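Local coordinates for major capsid protein (Faustovirus, PDB 5J7O) that builds the icosahedral capsid shell of a large double-stranded DNA virus, as a double jelly-roll protein that assembles into trimeric capsomers, at the interface of chains A and B. Numbering follows the deposited sequence. Chains: chain A/B, major capsid protein.

The interface of chains A and B. Residues chain A 25-26, 29, 46, 51; chain B 404-405, 408.
A:Ile29 points its CD1 methyl into the face that helix 403-412 of chain B turns toward helix 22-38 of chain A, and there it meets side chains of B:Ile408, B:Glu404 and B:Ile405. B:Ile408 comes tip to tip with it, its CD1 3.7 Å from CD1 of A:Ile29, while the CB methylene of B:Glu404 and CD1 of B:Ile405 take up other sides of the same methyl.

The terminal methyl of B:Ile408 also rests on the CG and CD carbons of the A:Pro46 ring, with CD1 3.6 Å from the proline CD; the isoleucine and the ring cross at about a right angle. B:Ile405, one turn earlier, is folded at its second torsion (chi2 -64°), which lets both CG1 and CD1 reach chain A. Its CG1 packs 3.6 Å from CD2 of A:Leu25, and its CD1 lies 3.8 Å from CG2 of A:Ile51, a side chain that runs past it in the opposite direction. The isoleucine tip touches both helix 22-38 and the short helix 48-52, so that one helix of chain B packs against two helices and a loop of chain A.

At the border of this apolar patch, A:Asn26 lies across B:Glu404. The glutamate is bent at chi2 (83°), which swings its carboxylate toward the amide. Their planes are 43° apart, and ND2 of A:Asn26 stays 3.5 Å from OE1 of B:Glu404, too far for a hydrogen bond.

Both chains are copies of one protein in a trimer, and the surfaces joined here are different, as expected of a ring-like assembly; the contact probably helps to hold the capsomer together. Oxygen OD1 of A:Asn26 lies over the carboxylate end of B:Glu404, 3.2 Å from its carboxylate carbon CD and 3.3 Å from CG.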
ATOM      1  N   LEU A  25     -15.421  21.440 -40.279  1.00 50.17           N
ATOM      2  CA  LEU A  25     -14.009  21.221 -40.577  1.00 48.50           C
ATOM      3  C   LEU A  25     -13.778  21.017 -42.070  1.00 49.44           C
ATOM      4  O   LEU A  25     -12.840  21.585 -42.642  1.00 49.65           O
ATOM      5  CB  LEU A  25     -13.490  20.021 -39.785  1.00 45.71           C
ATOM      6  CG  LEU A  25     -12.055  19.569 -40.059  1.00 43.44           C
ATOM      7  CD1 LEU A  25     -11.060  20.659 -39.692  1.00 42.21           C
ATOM      8  CD2 LEU A  25     -11.755  18.287 -39.302  1.00 42.02           C
ATOM      9  N   ASN A  26     -14.622  20.211 -42.719  1.00 50.37           N
ATOM     10  CA  ASN A  26     -14.469  19.988 -44.154  1.00 52.98           C
ATOM     11  C   ASN A  26     -14.699  21.273 -44.939  1.00 56.61           C
ATOM     12  O   ASN A  26     -13.980  21.553 -45.906  1.00 58.81           O
ATOM     13  CB  ASN A  26     -15.424  18.892 -44.627  1.00 52.32           C
ATOM     14  CG  ASN A  26     -14.906  17.498 -44.329  1.00 52.53           C
ATOM     15  OD1 ASN A  26     -13.710  17.302 -44.118  1.00 51.83           O
ATOM     16  ND2 ASN A  26     -15.806  16.523 -44.319  1.00 53.22           N
ATOM     17  N   ILE A  29     -11.683  23.298 -44.741  1.00 50.54           N
ATOM     18  CA  ILE A  29     -10.652  22.773 -45.634  1.00 48.72           C
ATOM     19  C   ILE A  29     -10.932  23.192 -47.071  1.00 50.30           C
ATOM     20  O   ILE A  29     -10.032  23.643 -47.792  1.00 51.44           O
ATOM     21  CB  ILE A  29     -10.558  21.242 -45.502  1.00 46.16           C
ATOM     22  CG1 ILE A  29     -10.127  20.853 -44.086  1.00 44.27           C
ATOM     23  CG2 ILE A  29      -9.589  20.676 -46.528  1.00 46.78           C
ATOM     24  CD1 ILE A  29     -10.093  19.359 -43.849  1.00 43.71           C
ATOM     25  N   PRO A  46      -4.066  22.656 -46.836  1.00 56.37           N
ATOM     26  CA  PRO A  46      -3.990  23.540 -45.667  1.00 55.43           C
ATOM     27  C   PRO A  46      -2.815  23.198 -44.763  1.00 54.95           C
ATOM     28  O   PRO A  46      -2.192  22.138 -44.852  1.00 55.61           O
ATOM     29  CB  PRO A  46      -5.324  23.302 -44.950  1.00 55.29           C
ATOM     30  CG  PRO A  46      -6.220  22.697 -45.982  1.00 56.35           C
ATOM     31  CD  PRO A  46      -5.323  21.892 -46.869  1.00 56.54           C
ATOM     32  N   ILE A  51      -5.900  24.151 -39.578  1.00 54.41           N
ATOM     33  CA  ILE A  51      -6.849  23.198 -39.015  1.00 52.10           C
ATOM     34  C   ILE A  51      -7.022  23.440 -37.522  1.00 51.43           C
ATOM     35  O   ILE A  51      -8.142  23.406 -36.997  1.00 51.35           O
ATOM     36  CB  ILE A  51      -6.395  21.755 -39.303  1.00 49.87           C
ATOM     37  CG1 ILE A  51      -6.273  21.524 -40.808  1.00 52.53           C
ATOM     38  CG2 ILE A  51      -7.365  20.760 -38.690  1.00 46.41           C
ATOM     39  CD1 ILE A  51      -7.565  21.734 -41.560  1.00 54.13           C
TER
ATOM     40  N   GLU B 404      -9.950  13.619 -45.205  1.00 52.47           N
ATOM     41  CA  GLU B 404      -9.456  14.973 -45.426  1.00 51.38           C
ATOM     42  C   GLU B 404      -8.301  15.299 -44.488  1.00 50.84           C
ATOM     43  O   GLU B 404      -7.272  15.836 -44.916  1.00 50.86           O
ATOM     44  CB  GLU B 404     -10.590  15.986 -45.255  1.00 51.46           C
ATOM     45  CG  GLU B 404     -11.727  15.839 -46.256  1.00 54.57           C
ATOM     46  CD  GLU B 404     -12.741  14.787 -45.849  1.00 58.44           C
ATOM     47  OE1 GLU B 404     -13.773  14.657 -46.540  1.00 60.87           O
ATOM     48  OE2 GLU B 404     -12.510  14.091 -44.837  1.00 59.82           O
ATOM     49  N   ILE B 405      -8.452  14.982 -43.201  1.00 50.33           N
ATOM     50  CA  ILE B 405      -7.390  15.266 -42.241  1.00 49.27           C
ATOM     51  C   ILE B 405      -6.220  14.307 -42.428  1.00 51.70           C
ATOM     52  O   ILE B 405      -5.065  14.667 -42.164  1.00 52.76           O
ATOM     53  CB  ILE B 405      -7.954  15.219 -40.807  1.00 45.54           C
ATOM     54  CG1 ILE B 405      -8.978  16.337 -40.611  1.00 45.60           C
ATOM     55  CG2 ILE B 405      -6.845  15.354 -39.778  1.00 42.41           C
ATOM     56  CD1 ILE B 405      -8.388  17.726 -40.730  1.00 45.28           C
ATOM     57  N   ILE B 408      -3.966  15.649 -45.193  1.00 51.84           N
ATOM     58  CA  ILE B 408      -3.340  16.895 -44.755  1.00 49.07           C
ATOM     59  C   ILE B 408      -2.217  16.607 -43.765  1.00 46.99           C
ATOM     60  O   ILE B 408      -1.118  17.163 -43.868  1.00 45.40           O
ATOM     61  CB  ILE B 408      -4.393  17.842 -44.153  1.00 48.15           C
ATOM     62  CG1 ILE B 408      -5.331  18.363 -45.245  1.00 49.31           C
ATOM     63  CG2 ILE B 408      -3.720  18.999 -43.426  1.00 46.35           C
ATOM     64  CD1 ILE B 408      -6.472  19.198 -44.713  1.00 49.33           C
TER